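Local coordinates for YchF GTP-binding protein (Schizosaccharomyces pombe, PDB 1NI3) that hydrolyses ATP, and GTP less efficiently, with magnesium as cofactor, and negatively regulates the G2/M transition of the cell cycle, at residues Val103-Ala108 and Ser145-Glu150; Val267-Arg272 and Leu288-Met293; Leu21-Val26 and Ala85-Phe90. All coordinates share one frame; numbering follows the deposited sequence.

Contact 1. Residues Val103-Ala108 and Ser145-Glu150; sequences VGLGNA and SIIVDE
E150 reaches out from helix 140-168 and puts its carboxylate against the backbone N-H groups of L105 and G106. The two amides belong to the loop that leads into helix 107-113 in the P-loop G domain of this Obg-family protein. Lying after strand 81-90, this loop probably corresponds to the switch II region of related GTPases. Both carboxylate oxygens accept an amide. L105 N donates to OE1 of E150 almost in a straight line, with an N-H...O angle of 179°. G106 N donates to OE2 of E150 at 2.8 Å, using the syn lone pair of that oxygen. The grip at both oxygens should fix the rotation of the carboxylate. CG of E150 stands anti to its own backbone N (chi1 166°) and the chain runs extended from there, which carries the charge across to the loop. G106 is the N-cap residue of helix 107-113, and the helix start would probably favour a negative group here.

Leucine carbons lie beside the carboxylate. The side chain of L105 crosses that of E150 obliquely, with CB of L105 3.3 Å from OE1 of E150 and CG of L105 3.5 Å from the same oxygen. CD1 of L105 goes on to touch CG2 of I147 at 3.7 Å. L105 and E150 also touch L110 of helix 107-113, while I146 and I147 lean on M28.

G104 runs close over the helix. A side chain on it would point toward helix 140-168 and probably collide with OE1 of E150. Instead, CG2 of I146 packs against the bare CA of G104 at 3.8 Å.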
loop_
_atom_site.group_PDB
_atom_site.type_symbol
_atom_site.label_atom_id
_atom_site.label_comp_id
_atom_site.label_asym_id
_atom_site.label_seq_id
_atom_site.Cartn_x
_atom_site.Cartn_y
_atom_site.Cartn_z
ATOM N N VAL A 103 -2.592 19.929 -17.114
ATOM C CA VAL A 103 -2.222 20.556 -15.852
ATOM C C VAL A 103 -1.956 19.547 -14.742
ATOM O O VAL A 103 -1.231 19.838 -13.791
ATOM C CB VAL A 103 -3.336 21.507 -15.374
ATOM C CG1 VAL A 103 -3.460 22.695 -16.313
ATOM C CG2 VAL A 103 -4.652 20.748 -15.295
ATOM N N GLY A 104 -2.538 18.361 -14.873
ATOM C CA GLY A 104 -2.362 17.335 -13.867
ATOM C C GLY A 104 -1.285 16.304 -14.149
ATOM O O GLY A 104 -0.164 16.630 -14.533
ATOM N N LEU A 105 -1.650 15.040 -13.962
ATOM C CA LEU A 105 -0.743 13.916 -14.152
ATOM C C LEU A 105 -0.684 13.428 -15.590
ATOM O O LEU A 105 0.367 12.998 -16.071
ATOM C CB LEU A 105 -1.175 12.763 -13.246
ATOM C CG LEU A 105 -1.208 13.042 -11.739
ATOM C CD1 LEU A 105 -2.086 12.009 -11.054
ATOM C CD2 LEU A 105 0.208 13.035 -11.162
ATOM N N GLY A 106 -1.820 13.472 -16.272
ATOM C CA GLY A 106 -1.849 13.017 -17.648
ATOM C C GLY A 106 -2.473 11.647 -17.767
ATOM O O GLY A 106 -2.614 10.927 -16.784
ATOM N N ASN A 107 -2.831 11.283 -18.990
ATOM C CA ASN A 107 -3.453 10.002 -19.269
ATOM C C ASN A 107 -2.460 8.860 -19.248
ATOM O O ASN A 107 -2.806 7.740 -18.897
ATOM C CB ASN A 107 -4.144 10.058 -20.626
ATOM C CG ASN A 107 -5.602 9.689 -20.545
ATOM O OD1 ASN A 107 -5.942 8.538 -20.280
ATOM N ND2 ASN A 107 -6.477 10.663 -20.778
ATOM N N ALA A 108 -1.227 9.136 -19.640
ATOM C CA ALA A 108 -0.216 8.086 -19.653
ATOM C C ALA A 108 0.152 7.707 -18.222
ATOM O O ALA A 108 0.100 6.534 -17.840
ATOM C CB ALA A 108 1.024 8.554 -20.404
ATOM N N SER A 145 -5.562 19.507 -4.875
ATOM C CA SER A 145 -6.907 19.455 -5.416
ATOM C C SER A 145 -6.906 19.009 -6.879
ATOM O O SER A 145 -7.793 18.278 -7.319
ATOM C CB SER A 145 -7.573 20.823 -5.275
ATOM O OG SER A 145 -8.981 20.740 -5.558
ATOM N N ILE A 146 -5.901 19.438 -7.631
ATOM C CA ILE A 146 -5.786 19.068 -9.042
ATOM C C ILE A 146 -5.881 17.557 -9.233
ATOM O O ILE A 146 -6.793 17.052 -9.898
ATOM C CB ILE A 146 -4.438 19.536 -9.625
ATOM C CG1 ILE A 146 -4.422 21.059 -9.726
ATOM C CG2 ILE A 146 -4.198 18.893 -10.986
ATOM C CD1 ILE A 146 -3.049 21.620 -9.985
ATOM N N ILE A 147 -4.917 16.844 -8.654
ATOM C CA ILE A 147 -4.859 15.389 -8.745
ATOM C C ILE A 147 -6.216 14.759 -8.445
ATOM O O ILE A 147 -6.723 13.963 -9.237
ATOM C CB ILE A 147 -3.755 14.831 -7.799
ATOM C CG1 ILE A 147 -2.400 15.433 -8.202
ATOM C CG2 ILE A 147 -3.660 13.315 -7.913
ATOM C CD1 ILE A 147 -1.236 14.993 -7.351
ATOM N N VAL A 148 -6.824 15.128 -7.326
ATOM C CA VAL A 148 -8.125 14.571 -6.989
ATOM C C VAL A 148 -9.091 14.742 -8.156
ATOM O O VAL A 148 -9.613 13.766 -8.696
ATOM C CB VAL A 148 -8.745 15.279 -5.789
ATOM C CG1 VAL A 148 -9.894 14.454 -5.263
ATOM C CG2 VAL A 148 -7.698 15.518 -4.727
ATOM N N ASP A 149 -9.325 15.997 -8.533
ATOM C CA ASP A 149 -10.246 16.324 -9.618
ATOM C C ASP A 149 -9.910 15.559 -10.882
ATOM O O ASP A 149 -10.808 15.100 -11.596
ATOM C CB ASP A 149 -10.227 17.825 -9.880
ATOM C CG ASP A 149 -10.625 18.612 -8.665
ATOM O OD1 ASP A 149 -11.716 18.330 -8.111
ATOM O OD2 ASP A 149 -9.851 19.502 -8.255
ATOM N N GLU A 150 -8.622 15.416 -11.167
ATOM C CA GLU A 150 -8.229 14.664 -12.346
ATOM C C GLU A 150 -8.718 13.234 -12.142
ATOM O O GLU A 150 -9.379 12.676 -13.018
ATOM C CB GLU A 150 -6.703 14.706 -12.541
ATOM C CG GLU A 150 -6.176 13.682 -13.543
ATOM C CD GLU A 150 -4.758 13.983 -14.014
ATOM O OE1 GLU A 150 -3.984 14.567 -13.227
ATOM O OE2 GLU A 150 -4.410 13.634 -15.166
#

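Contact 2. Residues Val267-Arg272 and Leu288-Met293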
loop_
_atom_site.group_PDB
_atom_site.type_symbol
_atom_site.label_atom_id
_atom_site.label_comp_id
_atom_site.label_asym_id
_atom_site.label_seq_id
_atom_site.Cartn_x
_atom_site.Cartn_y
_atom_site.Cartn_z
ATOM N N VAL A 267 12.550 13.787 1.893
ATOM C CA VAL A 267 13.292 12.964 0.945
ATOM C C VAL A 267 14.782 13.282 0.980
ATOM O O VAL A 267 15.636 12.404 0.758
ATOM C CB VAL A 267 12.807 13.205 -0.484
ATOM C CG1 VAL A 267 13.656 12.409 -1.475
ATOM C CG2 VAL A 267 11.341 12.822 -0.598
ATOM N N ALA A 268 15.082 14.546 1.257
ATOM C CA ALA A 268 16.450 15.038 1.338
ATOM C C ALA A 268 17.165 14.352 2.472
ATOM O O ALA A 268 18.293 13.885 2.323
ATOM C CB ALA A 268 16.419 16.545 1.586
ATOM N N PHE A 269 16.480 14.301 3.610
ATOM C CA PHE A 269 17.021 13.691 4.817
ATOM C C PHE A 269 17.109 12.187 4.682
ATOM O O PHE A 269 18.130 11.589 5.036
ATOM C CB PHE A 269 16.137 13.985 6.028
ATOM C CG PHE A 269 16.624 13.330 7.288
ATOM C CD1 PHE A 269 17.841 13.697 7.839
ATOM C CD2 PHE A 269 15.901 12.312 7.897
ATOM C CE1 PHE A 269 18.350 13.031 8.956
ATOM C CE2 PHE A 269 16.406 11.641 9.017
ATOM C CZ PHE A 269 17.624 12.009 9.553
ATOM N N GLU A 270 16.027 11.572 4.204
ATOM C CA GLU A 270 16.019 10.128 4.043
ATOM C C GLU A 270 17.234 9.774 3.206
ATOM O O GLU A 270 18.047 8.933 3.595
ATOM C CB GLU A 270 14.736 9.661 3.354
ATOM C CG GLU A 270 13.459 9.777 4.187
ATOM C CD GLU A 270 13.515 8.992 5.488
ATOM O OE1 GLU A 270 14.000 7.836 5.486
ATOM O OE2 GLU A 270 13.049 9.531 6.514
ATOM N N GLU A 271 17.361 10.446 2.065
ATOM C CA GLU A 271 18.483 10.212 1.173
ATOM C C GLU A 271 19.805 10.231 1.926
ATOM O O GLU A 271 20.560 9.259 1.906
ATOM C CB GLU A 271 18.504 11.259 0.050
ATOM C CG GLU A 271 19.728 11.179 -0.854
ATOM C CD GLU A 271 19.881 9.829 -1.519
ATOM O OE1 GLU A 271 18.997 9.460 -2.324
ATOM O OE2 GLU A 271 20.878 9.124 -1.228
ATOM N N ARG A 272 20.073 11.337 2.611
ATOM C CA ARG A 272 21.333 11.469 3.349
ATOM C C ARG A 272 21.560 10.346 4.350
ATOM O O ARG A 272 22.693 9.944 4.586
ATOM C CB ARG A 272 21.441 12.827 4.084
ATOM C CG ARG A 272 22.867 13.094 4.570
ATOM C CD ARG A 272 23.113 14.514 5.108
ATOM N NE ARG A 272 22.992 14.599 6.560
ATOM C CZ ARG A 272 21.837 14.677 7.200
ATOM N NH1 ARG A 272 20.720 14.688 6.501
ATOM N NH2 ARG A 272 21.798 14.727 8.525
ATOM N N LEU A 288 20.462 14.237 16.299
ATOM C CA LEU A 288 19.550 15.210 15.693
ATOM C C LEU A 288 18.162 15.081 16.292
ATOM O O LEU A 288 17.259 15.868 16.001
ATOM C CB LEU A 288 19.476 14.993 14.185
ATOM C CG LEU A 288 20.686 15.561 13.454
ATOM C CD1 LEU A 288 20.652 15.164 11.990
ATOM C CD2 LEU A 288 20.675 17.071 13.612
ATOM N N ASN A 289 18.012 14.072 17.136
ATOM C CA ASN A 289 16.750 13.802 17.788
ATOM C C ASN A 289 15.625 13.651 16.784
ATOM O O ASN A 289 14.720 14.489 16.702
ATOM C CB ASN A 289 16.403 14.914 18.773
ATOM C CG ASN A 289 15.106 14.642 19.503
ATOM O OD1 ASN A 289 14.958 13.606 20.155
ATOM N ND2 ASN A 289 14.152 15.564 19.389
ATOM N N THR A 290 15.685 12.565 16.023
ATOM C CA THR A 290 14.669 12.285 15.024
ATOM C C THR A 290 14.835 10.845 14.534
ATOM O O THR A 290 15.727 10.130 14.986
ATOM C CB THR A 290 14.785 13.280 13.850
ATOM O OG1 THR A 290 13.563 13.286 13.104
ATOM C CG2 THR A 290 15.952 12.913 12.940
ATOM N N LYS A 291 13.975 10.417 13.619
ATOM C CA LYS A 291 14.036 9.050 13.111
ATOM C C LYS A 291 13.594 8.959 11.663
ATOM O O LYS A 291 12.771 9.756 11.218
ATOM C CB LYS A 291 13.145 8.138 13.975
ATOM C CG LYS A 291 11.633 8.479 13.957
ATOM C CD LYS A 291 10.865 7.601 14.970
ATOM C CE LYS A 291 9.357 7.878 15.014
ATOM N NZ LYS A 291 8.621 6.900 15.879
ATOM N N SER A 292 14.119 7.977 10.935
ATOM C CA SER A 292 13.739 7.800 9.540
ATOM C C SER A 292 12.275 7.391 9.408
ATOM O O SER A 292 11.811 6.505 10.126
ATOM C CB SER A 292 14.604 6.726 8.886
ATOM O OG SER A 292 14.036 6.361 7.635
HETATM N N MSE A 293 11.559 8.021 8.487
HETATM C CA MSE A 293 10.162 7.702 8.277
HETATM C C MSE A 293 9.908 6.499 7.377
HETATM O O MSE A 293 8.781 6.015 7.300
HETATM C CB MSE A 293 9.447 8.911 7.690
HETATM C CG MSE A 293 9.615 10.111 8.532
HETATM SE SE MSE A 293 8.871 9.677 10.260
HETATM C CE MSE A 293 7.172 10.584 10.028
#
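E270 holds S292 and M293 through both oxygens of its carboxylate. The side chain leaves helix 267-273 with CG beside the backbone N, then bends at chi2 (-59°). That bend turns CD off an extended path, and the carboxylate ends nearer the 288-293 loop than the start of the side chain would suggest. OE1 of E270 accepts from OG of S292 at 2.6 Å, through its syn lone pair. OE2 of E270 accepts from N of M293 at 2.9 Å; this N-H also comes from the syn side, but 31° out of the carboxylate plane. S292 keeps its OG anti to its own backbone N (chi1 167°). The same OG also bonds L294 N, capping this amide at the start of helix 294-304. E270 thus probably helps to orient the capping hydroxyl. Residue 293 is a selenomethionine, and its side chain bends at chi2 and chi3 and leads away from helix 267-273.

The other side chains meet through their ends. F269 and T290 come tip to tip, CZ of F269 lying 3.9 Å from CG2 of T290, oblique to the ring. R272 and L288 also meet tip to tip. CD1 of L288 lies at the edge of the guanidinium, in its plane, 3.7 Å from NH2 of R272. This is an apolar touch; the charge of R272 is answered elsewhere, by salt bridges to E235 and E284.

The contact joins helix 267-273, which directly follows strand 262-265 of the G-domain sheet, to the linker between helices 278-287 and 294-304. Helix 278-287 ends in a Schellman motif at N289. Helix 235-238 also contributes: E235 touches F269, and F238 touches T290 and M293. Strand 262-265 supplies M265 against E270 and I263 against M293.

Contact 3. Residues Leu21-Val26 and Ala85-Phe90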
loop_
_atom_site.group_PDB
_atom_site.type_symbol
_atom_site.label_atom_id
_atom_site.label_comp_id
_atom_site.label_asym_id
_atom_site.label_seq_id
_atom_site.Cartn_x
_atom_site.Cartn_y
_atom_site.Cartn_z
ATOM N N LEU A 21 -0.252 -7.486 -3.975
ATOM C CA LEU A 21 -0.795 -6.155 -4.247
ATOM C C LEU A 21 0.414 -5.212 -4.262
ATOM O O LEU A 21 1.389 -5.452 -3.548
ATOM C CB LEU A 21 -1.752 -5.753 -3.123
ATOM C CG LEU A 21 -2.908 -6.722 -2.899
ATOM C CD1 LEU A 21 -3.786 -6.332 -1.705
ATOM C CD2 LEU A 21 -3.708 -6.730 -4.175
ATOM N N LYS A 22 0.376 -4.159 -5.072
ATOM C CA LYS A 22 1.510 -3.231 -5.132
ATOM C C LYS A 22 1.091 -1.762 -4.951
ATOM O O LYS A 22 -0.088 -1.428 -5.060
ATOM C CB LYS A 22 2.242 -3.420 -6.463
ATOM C CG LYS A 22 1.330 -3.377 -7.692
ATOM C CD LYS A 22 1.949 -3.999 -8.949
ATOM C CE LYS A 22 2.054 -5.527 -8.846
ATOM N NZ LYS A 22 2.961 -5.976 -7.745
ATOM N N THR A 23 2.058 -0.896 -4.648
ATOM C CA THR A 23 1.792 0.526 -4.458
ATOM C C THR A 23 2.667 1.286 -5.448
ATOM O O THR A 23 3.778 0.845 -5.762
ATOM C CB THR A 23 2.192 1.009 -3.052
ATOM O OG1 THR A 23 3.621 1.010 -2.929
ATOM C CG2 THR A 23 1.624 0.095 -1.988
ATOM N N GLY A 24 2.171 2.422 -5.938
ATOM C CA GLY A 24 2.932 3.225 -6.885
ATOM C C GLY A 24 3.060 4.635 -6.354
ATOM O O GLY A 24 2.181 5.092 -5.624
ATOM N N ILE A 25 4.158 5.313 -6.681
ATOM C CA ILE A 25 4.366 6.685 -6.220
ATOM C C ILE A 25 3.772 7.745 -7.166
ATOM O O ILE A 25 4.204 7.902 -8.313
ATOM C CB ILE A 25 5.847 6.976 -6.058
ATOM C CG1 ILE A 25 6.443 5.956 -5.093
ATOM C CG2 ILE A 25 6.060 8.426 -5.601
ATOM C CD1 ILE A 25 7.880 6.234 -4.676
ATOM N N VAL A 26 2.788 8.478 -6.658
ATOM C CA VAL A 26 2.086 9.518 -7.398
ATOM C C VAL A 26 2.489 10.908 -6.917
ATOM O O VAL A 26 2.665 11.146 -5.715
ATOM C CB VAL A 26 0.563 9.368 -7.218
ATOM C CG1 VAL A 26 -0.133 10.703 -7.428
ATOM C CG2 VAL A 26 0.043 8.319 -8.178
ATOM N N ALA A 85 9.372 -9.819 4.752
ATOM C CA ALA A 85 8.230 -9.658 3.869
ATOM C C ALA A 85 8.624 -8.531 2.926
ATOM O O ALA A 85 9.656 -7.889 3.125
ATOM C CB ALA A 85 7.002 -9.269 4.674
ATOM N N PHE A 86 7.820 -8.280 1.902
ATOM C CA PHE A 86 8.151 -7.208 0.983
ATOM C C PHE A 86 6.969 -6.420 0.467
ATOM O O PHE A 86 5.937 -6.998 0.115
ATOM C CB PHE A 86 8.946 -7.750 -0.201
ATOM C CG PHE A 86 10.331 -8.181 0.165
ATOM C CD1 PHE A 86 10.618 -9.509 0.436
ATOM C CD2 PHE A 86 11.353 -7.246 0.282
ATOM C CE1 PHE A 86 11.913 -9.907 0.813
ATOM C CE2 PHE A 86 12.648 -7.636 0.660
ATOM C CZ PHE A 86 12.925 -8.968 0.926
ATOM N N LEU A 87 7.115 -5.093 0.457
ATOM C CA LEU A 87 6.096 -4.189 -0.087
ATOM C C LEU A 87 6.636 -3.713 -1.432
ATOM O O LEU A 87 7.743 -3.168 -1.518
ATOM C CB LEU A 87 5.864 -2.945 0.790
ATOM C CG LEU A 87 4.978 -1.888 0.096
ATOM C CD1 LEU A 87 3.571 -2.436 -0.062
ATOM C CD2 LEU A 87 4.948 -0.593 0.880
ATOM N N THR A 88 5.861 -3.934 -2.482
ATOM C CA THR A 88 6.257 -3.516 -3.816
ATOM C C THR A 88 5.935 -2.021 -3.993
ATOM O O THR A 88 4.844 -1.552 -3.649
ATOM C CB THR A 88 5.526 -4.361 -4.873
ATOM O OG1 THR A 88 5.854 -5.740 -4.664
ATOM C CG2 THR A 88 5.942 -3.954 -6.280
ATOM N N VAL A 89 6.898 -1.262 -4.502
ATOM C CA VAL A 89 6.697 0.162 -4.709
ATOM C C VAL A 89 7.121 0.540 -6.124
ATOM O O VAL A 89 8.278 0.361 -6.501
ATOM C CB VAL A 89 7.505 0.973 -3.668
ATOM C CG1 VAL A 89 7.205 2.464 -3.800
ATOM C CG2 VAL A 89 7.190 0.482 -2.275
ATOM N N PHE A 90 6.174 1.062 -6.901
ATOM C CA PHE A 90 6.454 1.450 -8.279
ATOM C C PHE A 90 6.682 2.927 -8.526
ATOM O O PHE A 90 5.978 3.798 -7.987
ATOM C CB PHE A 90 5.356 0.961 -9.217
ATOM C CG PHE A 90 5.597 -0.424 -9.740
ATOM C CD1 PHE A 90 4.772 -1.476 -9.370
ATOM C CD2 PHE A 90 6.679 -0.691 -10.579
ATOM C CE1 PHE A 90 5.022 -2.768 -9.821
ATOM C CE2 PHE A 90 6.934 -1.988 -11.035
ATOM C CZ PHE A 90 6.109 -3.025 -10.659
HETATM O O HOH W 1 3.878 -5.611 -2.338
#
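T23 and T88 begin the tight part of this parallel strand pair in the G-domain sheet. The carbonyl O of T88 takes two donors from T23: the backbone N at 3.0 Å and OG1 at 2.9 Å. OG1 lies in the carbonyl plane, on a lone pair, whereas N comes from above that plane. OG1 can reach because chi1 of T23 (70°) sets it between its own backbone N and carbonyl carbon. Further on, F90 N donates to T23 O at 2.7 Å, and I25 N donates to F90 O at 2.7 Å. Beside these bonds CG2 of T23 meets CD1 of L87, and CG1 of I25 packs on CG1 of V89 at 3.8 Å. An alanine at T23 would probably leave T88 O with one of its two donors and open a gap against L87 CD1.

The K22 end is looser. There a water sits between the strands, donating to L21 O and accepting from T88 N at 2.6 Å. On the face shared with T88 and F90, the K22 chain bends at chi3 and chi4. Its CD lies at the edge of the F90 ring, 3.4 Å from CE1 of F90, and its NZ comes back near CG2 of T88. K22 and F90 are both partly exposed.

Strand 22-27 lies between strand 81-90 and strand 118-124, with G24 bonded to A118 and Y120. Strand 60-65 pairs antiparallel with strand 81-90, and E60 touches T88 and F90.

In the fold
Contact 3 lies in the central sheet, about 21 Å between centres from both contact 1 and contact 2. Those two are about 29 Å apart between centres and about 14 Å between nearest atoms. None of the three touches another, though contacts 1 and 3 come within about 4 Å between nearest atoms. Each contact has a side chain near a residue predicted to bind ATP. Strand 22-27 leads into the probable P-loop, and the I25 side chain is about 4 Å from that of K33. From contact 1, the L105 side chain is about 6 Å from that of K33. Contact 2 lies near a different predicted residue, the M293 side chain being about 7 Å from that of M233.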